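Local coordinates for protein intracellular growth locus, subunit C (Francisella tularensis subsp. tularensis, PDB 2QWU) that is a Francisella pathogenicity island protein that probably supports growth of the bacterium inside host cells, likely as a component of its type VI-like secretion system, at residues A[85-90]-A[146-151]; A[105-110]-A[154-159]. The protein carries 2 engineered substitutions. All blocks are in the same frame, centred on the assembly; numbering follows the deposited sequence.

Contacts 1 and 2 are neighbouring pieces of one packing scheme, their centres 13 Å apart. Strand 86-96 leads straight into helix 97-114, and strand 147-150 is followed by strand 157-162. The segments alternate along the chain in the order 85-90, 105-110, 146-151, 154-159, the first meeting the third and the second the fourth. Strands 86-96, 147-150 and 157-162 all pair antiparallel with strand 173-184, which unites both contacts through one antiparallel sheet. I87 and I89 bond to the backbones of L183 and I180 in that strand, and the F156 side chain touches the same two residues. The contacts also touch directly, with P150 CG packing 3.9 Å from F156 CD1.

Contact 1. Residues A[85-90]-A[146-151]; sequences PTISIT and LELYPI
The hydroxyl of T86 meets I151 without forming a hydrogen bond: in one of the two T86 conformers OG1 lies 4.0 Å from the CD1 methyl of I151. In that conformer the methyl of T86, CG2, is 4.1 Å from the same I151 CD1, and the two side chains cross nearly at right angles; the detail of this meeting is therefore doubtful. Both residues are at the exposed end of the contact, where a threonine can offer a methyl to its neighbour and still keep a hydroxyl.

Deeper inside, L148 serves two isoleucines with its forked end. Its CD2 packs 3.7 Å from CD1 of I87, and CD1 of L148 lies 4.3 Å from CD1 of I89. With CG of L148 anti to the carbonyl carbon (chi1 -54°), the fork is carried across to the other strand. Alternation along 86-90 sends I87 and I89 inward and S88 away, as befits a strand with one buried face. The strands exchange no backbone bonds, and the touching parts of the two segments run 133° apart; each strand pairs instead with strand 173-184. I87 also rests on M76 and I78 of strand 71-79.

Cohesion here is thus dispersive and hydrophobic, without any directional polar bond between the segments.

Contact 2. Residues A[105-110]-A[154-159]; sequences EKVSSI and KAFSIS
V107 joins helix 97-114 to F156 and I158, a helix-on-sheet packing in which the helix lies beside the strand 157-162 part of the antiparallel sheet. Before it in the helix, E105 is turned to the exposed side and forms a salt bridge with K102, one turn earlier. K106 carries its ammonium group to the carboxylate of E46 and the carbonyl of A44, tying the helix to the connection from strand 37-43 to strand 46-47.

V107 itself points to the sheet, and its two branches let one residue meet both F156 and I158. CG1, anti to the backbone N (chi1 169°), comes obliquely to the F156 ring, 3.8 Å from CE2 and 3.9 Å from CZ. The other branch, CG2, lies 4.3 Å from CD1 of I158, two residues on and within the strand. A phenylalanine suits the position before the strand because its length, extended with CG anti to the backbone N (chi1 -176°), spans from the chain to the helix; its side chain also touches I180 and L183 of strand 173-184.

Farther along, S109 faces outward. E105 O accepts the helix bond from S109 N and, in only one of two S109 conformers and so doubtfully, a second from S109 OG at 3.0 Å.

Contact 1. Residues A[85-90]-A[146-151]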
loop_
_atom_site.group_PDB
_atom_site.type_symbol
_atom_site.label_atom_id
_atom_site.label_comp_id
_atom_site.label_asym_id
_atom_site.label_seq_id
_atom_site.Cartn_x
_atom_site.Cartn_y
_atom_site.Cartn_z
ATOM N N PRO A 85 -13.582 -4.545 -8.079
ATOM C CA PRO A 85 -12.248 -4.963 -8.545
ATOM C C PRO A 85 -11.714 -6.112 -7.720
ATOM O O PRO A 85 -12.319 -6.473 -6.717
ATOM C CB PRO A 85 -11.410 -3.722 -8.322
ATOM C CG PRO A 85 -12.038 -3.140 -7.067
ATOM C CD PRO A 85 -13.523 -3.232 -7.404
ATOM N N THR A 86 -10.607 -6.714 -8.158
ATOM C CA THR A 86 -9.961 -7.785 -7.376
ATOM C C THR A 86 -8.620 -7.172 -7.081
ATOM O O THR A 86 -7.983 -6.638 -7.978
ATOM C CB THR A 86 -9.807 -9.109 -8.148
ATOM O OG1 THR A 86 -11.113 -9.693 -8.354
ATOM C CG2 THR A 86 -8.992 -10.073 -7.348
ATOM N N ILE A 87 -8.218 -7.241 -5.817
ATOM C CA ILE A 87 -7.018 -6.545 -5.383
ATOM C C ILE A 87 -6.131 -7.374 -4.495
ATOM O O ILE A 87 -6.610 -8.137 -3.642
ATOM C CB ILE A 87 -7.478 -5.245 -4.577
ATOM C CG1 ILE A 87 -8.204 -4.299 -5.541
ATOM C CG2 ILE A 87 -6.315 -4.536 -3.928
ATOM C CD1 ILE A 87 -8.822 -3.099 -4.785
ATOM N N SER A 88 -4.826 -7.218 -4.684
ATOM C CA SER A 88 -3.855 -7.843 -3.781
ATOM C C SER A 88 -2.932 -6.700 -3.367
ATOM O O SER A 88 -2.743 -5.746 -4.109
ATOM C CB SER A 88 -3.075 -9.007 -4.451
ATOM O OG SER A 88 -2.356 -8.558 -5.568
ATOM N N ILE A 89 -2.406 -6.770 -2.151
ATOM C CA ILE A 89 -1.514 -5.725 -1.663
ATOM C C ILE A 89 -0.466 -6.310 -0.753
ATOM O O ILE A 89 -0.698 -7.295 -0.057
ATOM C CB ILE A 89 -2.355 -4.587 -0.934
ATOM C CG1 ILE A 89 -1.459 -3.370 -0.642
ATOM C CG2 ILE A 89 -2.937 -5.099 0.431
ATOM C CD1 ILE A 89 -2.322 -2.185 -0.155
ATOM N N THR A 90 0.709 -5.705 -0.762
ATOM C CA THR A 90 1.817 -6.124 0.101
ATOM C C THR A 90 2.284 -4.890 0.865
ATOM O O THR A 90 2.593 -3.870 0.251
ATOM C CB THR A 90 2.986 -6.696 -0.729
ATOM O OG1 THR A 90 2.515 -7.879 -1.416
ATOM C CG2 THR A 90 4.095 -7.157 0.196
ATOM N N LEU A 146 -8.244 4.676 1.308
ATOM C CA LEU A 146 -8.885 3.555 0.680
ATOM C C LEU A 146 -9.240 2.491 1.711
ATOM O O LEU A 146 -8.416 2.189 2.572
ATOM C CB LEU A 146 -7.957 2.995 -0.405
ATOM C CG LEU A 146 -8.457 1.796 -1.212
ATOM C CD1 LEU A 146 -9.558 2.215 -2.198
ATOM C CD2 LEU A 146 -7.231 1.261 -2.047
ATOM N N GLU A 147 -10.456 1.925 1.619
ATOM C CA GLU A 147 -10.881 0.856 2.503
ATOM C C GLU A 147 -11.049 -0.416 1.670
ATOM O O GLU A 147 -11.798 -0.456 0.674
ATOM C CB GLU A 147 -12.214 1.141 3.190
ATOM C CG GLU A 147 -12.571 0.050 4.212
ATOM C CD GLU A 147 -13.686 0.488 5.169
ATOM O OE1 GLU A 147 -14.860 0.218 4.864
ATOM O OE2 GLU A 147 -13.390 1.126 6.214
ATOM N N LEU A 148 -10.317 -1.436 2.067
ATOM C CA LEU A 148 -10.366 -2.724 1.371
ATOM C C LEU A 148 -11.007 -3.775 2.288
ATOM O O LEU A 148 -10.948 -3.682 3.517
ATOM C CB LEU A 148 -8.945 -3.200 1.047
ATOM C CG LEU A 148 -8.033 -2.217 0.253
ATOM C CD1 LEU A 148 -6.520 -2.720 0.306
ATOM C CD2 LEU A 148 -8.466 -2.171 -1.185
ATOM N N TYR A 149 -11.600 -4.800 1.688
ATOM C CA TYR A 149 -12.228 -5.843 2.507
ATOM C C TYR A 149 -12.194 -7.121 1.682
ATOM O O TYR A 149 -11.995 -7.083 0.483
ATOM C CB TYR A 149 -13.671 -5.417 2.903
ATOM C CG TYR A 149 -14.634 -5.252 1.757
ATOM C CD1 TYR A 149 -15.302 -6.340 1.250
ATOM C CD2 TYR A 149 -14.888 -3.998 1.210
ATOM C CE1 TYR A 149 -16.225 -6.195 0.198
ATOM C CE2 TYR A 149 -15.775 -3.828 0.170
ATOM C CZ TYR A 149 -16.449 -4.928 -0.325
ATOM O OH TYR A 149 -17.363 -4.763 -1.346
ATOM N N PRO A 150 -12.404 -8.277 2.318
ATOM C CA PRO A 150 -12.359 -9.544 1.573
ATOM C C PRO A 150 -13.516 -9.752 0.634
ATOM O O PRO A 150 -14.647 -9.414 0.967
ATOM C CB PRO A 150 -12.405 -10.612 2.676
ATOM C CG PRO A 150 -11.929 -9.878 3.913
ATOM C CD PRO A 150 -12.532 -8.517 3.771
ATOM N N ILE A 151 -13.237 -10.333 -0.524
ATOM C CA ILE A 151 -14.302 -10.656 -1.465
ATOM C C ILE A 151 -15.125 -11.739 -0.750
ATOM O O ILE A 151 -16.368 -11.708 -0.743
ATOM C CB ILE A 151 -13.736 -11.238 -2.776
ATOM C CG1 ILE A 151 -13.081 -10.115 -3.604
ATOM C CG2 ILE A 151 -14.874 -11.893 -3.548
ATOM C CD1 ILE A 151 -12.036 -10.610 -4.591
#

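Contact 2. Residues A[105-110]-A[154-159]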
loop_
_atom_site.group_PDB
_atom_site.type_symbol
_atom_site.label_atom_id
_atom_site.label_comp_id
_atom_site.label_asym_id
_atom_site.label_seq_id
_atom_site.Cartn_x
_atom_site.Cartn_y
_atom_site.Cartn_z
ATOM N N GLU A 105 -4.351 -13.455 14.304
ATOM C CA GLU A 105 -5.514 -14.028 15.013
ATOM C C GLU A 105 -6.761 -13.189 14.892
ATOM O O GLU A 105 -7.862 -13.712 14.804
ATOM C CB GLU A 105 -5.185 -14.231 16.513
ATOM C CG GLU A 105 -4.230 -15.394 16.755
ATOM C CD GLU A 105 -3.808 -15.508 18.212
ATOM O OE1 GLU A 105 -4.366 -14.747 19.050
ATOM O OE2 GLU A 105 -2.910 -16.325 18.515
ATOM N N LYS A 106 -6.599 -11.875 14.941
ATOM C CA LYS A 106 -7.738 -10.981 14.824
ATOM C C LYS A 106 -8.328 -11.061 13.420
ATOM O O LYS A 106 -9.540 -11.112 13.245
ATOM C CB LYS A 106 -7.299 -9.546 15.140
ATOM C CG LYS A 106 -8.453 -8.554 15.134
ATOM C CD LYS A 106 -9.433 -8.839 16.301
ATOM C CE LYS A 106 -10.608 -7.851 16.318
ATOM N NZ LYS A 106 -10.088 -6.461 16.603
ATOM N N VAL A 107 -7.463 -11.101 12.407
ATOM C CA VAL A 107 -7.953 -11.194 11.047
ATOM C C VAL A 107 -8.747 -12.480 10.822
ATOM O O VAL A 107 -9.871 -12.439 10.326
ATOM C CB VAL A 107 -6.766 -11.074 10.021
ATOM C CG1 VAL A 107 -7.254 -11.452 8.636
ATOM C CG2 VAL A 107 -6.197 -9.650 10.058
ATOM N N SER A 108 -8.184 -13.606 11.242
ATOM C CA SER A 108 -8.812 -14.893 11.111
ATOM C C SER A 108 -10.169 -14.929 11.836
ATOM O O SER A 108 -11.144 -15.509 11.341
ATOM C CB SER A 108 -7.873 -15.979 11.677
ATOM O OG SER A 108 -8.420 -17.275 11.448
ATOM N N SER A 109 -10.239 -14.321 13.005
ATOM C CA SER A 109 -11.489 -14.319 13.749
ATOM C C SER A 109 -12.620 -13.562 13.034
ATOM O O SER A 109 -13.794 -13.963 13.074
ATOM C CB SER A 109 -11.253 -13.698 15.111
ATOM O OG SER A 109 -10.538 -14.643 15.912
ATOM N N ILE A 110 -12.286 -12.420 12.447
ATOM C CA ILE A 110 -13.314 -11.651 11.750
ATOM C C ILE A 110 -13.639 -12.316 10.448
ATOM O O ILE A 110 -14.797 -12.410 10.052
ATOM C CB ILE A 110 -12.855 -10.241 11.500
ATOM C CG1 ILE A 110 -12.587 -9.607 12.861
ATOM C CG2 ILE A 110 -13.923 -9.498 10.684
ATOM C CD1 ILE A 110 -11.796 -8.306 12.855
ATOM N N LYS A 154 -13.219 -17.588 1.306
ATOM C CA LYS A 154 -12.492 -18.521 0.454
ATOM C C LYS A 154 -11.465 -17.892 -0.483
ATOM O O LYS A 154 -10.408 -18.486 -0.752
ATOM C CB LYS A 154 -13.485 -19.376 -0.332
ATOM C CG LYS A 154 -13.686 -20.725 0.313
ATOM C CD LYS A 154 -15.086 -21.241 0.064
ATOM C CE LYS A 154 -15.314 -22.600 0.735
ATOM N NZ LYS A 154 -16.692 -23.071 0.428
ATOM N N ALA A 155 -11.760 -16.692 -0.973
ATOM C CA ALA A 155 -10.855 -16.006 -1.903
ATOM C C ALA A 155 -9.664 -15.325 -1.179
ATOM O O ALA A 155 -8.602 -15.094 -1.761
ATOM C CB ALA A 155 -11.646 -14.930 -2.687
ATOM N N PHE A 156 -9.860 -15.035 0.094
ATOM C CA PHE A 156 -8.881 -14.325 0.911
ATOM C C PHE A 156 -7.678 -15.110 1.387
ATOM O O PHE A 156 -7.771 -16.316 1.707
ATOM C CB PHE A 156 -9.616 -13.738 2.114
ATOM C CG PHE A 156 -8.760 -12.918 2.989
ATOM C CD1 PHE A 156 -8.600 -11.561 2.730
ATOM C CD2 PHE A 156 -8.169 -13.480 4.130
ATOM C CE1 PHE A 156 -7.874 -10.777 3.610
ATOM C CE2 PHE A 156 -7.429 -12.686 5.017
ATOM C CZ PHE A 156 -7.291 -11.345 4.754
ATOM N N SER A 157 -6.523 -14.449 1.389
ATOM C CA SER A 157 -5.293 -15.068 1.863
ATOM C C SER A 157 -4.429 -14.000 2.534
ATOM O O SER A 157 -4.413 -12.872 2.079
ATOM C CB SER A 157 -4.540 -15.685 0.686
ATOM O OG SER A 157 -3.387 -16.348 1.135
ATOM N N ILE A 158 -3.745 -14.330 3.627
ATOM C CA ILE A 158 -2.882 -13.356 4.254
ATOM C C ILE A 158 -1.678 -14.034 4.828
ATOM O O ILE A 158 -1.746 -15.174 5.316
ATOM C CB ILE A 158 -3.604 -12.521 5.388
ATOM C CG1 ILE A 158 -2.652 -11.423 5.938
ATOM C CG2 ILE A 158 -3.976 -13.434 6.568
ATOM C CD1 ILE A 158 -3.349 -10.397 6.912
ATOM N N SER A 159 -0.529 -13.401 4.696
ATOM C CA SER A 159 0.644 -13.973 5.338
ATOM C C SER A 159 1.417 -12.808 5.921
ATOM O O SER A 159 1.383 -11.708 5.352
ATOM C CB SER A 159 1.522 -14.716 4.361
ATOM O OG SER A 159 2.030 -13.846 3.363
#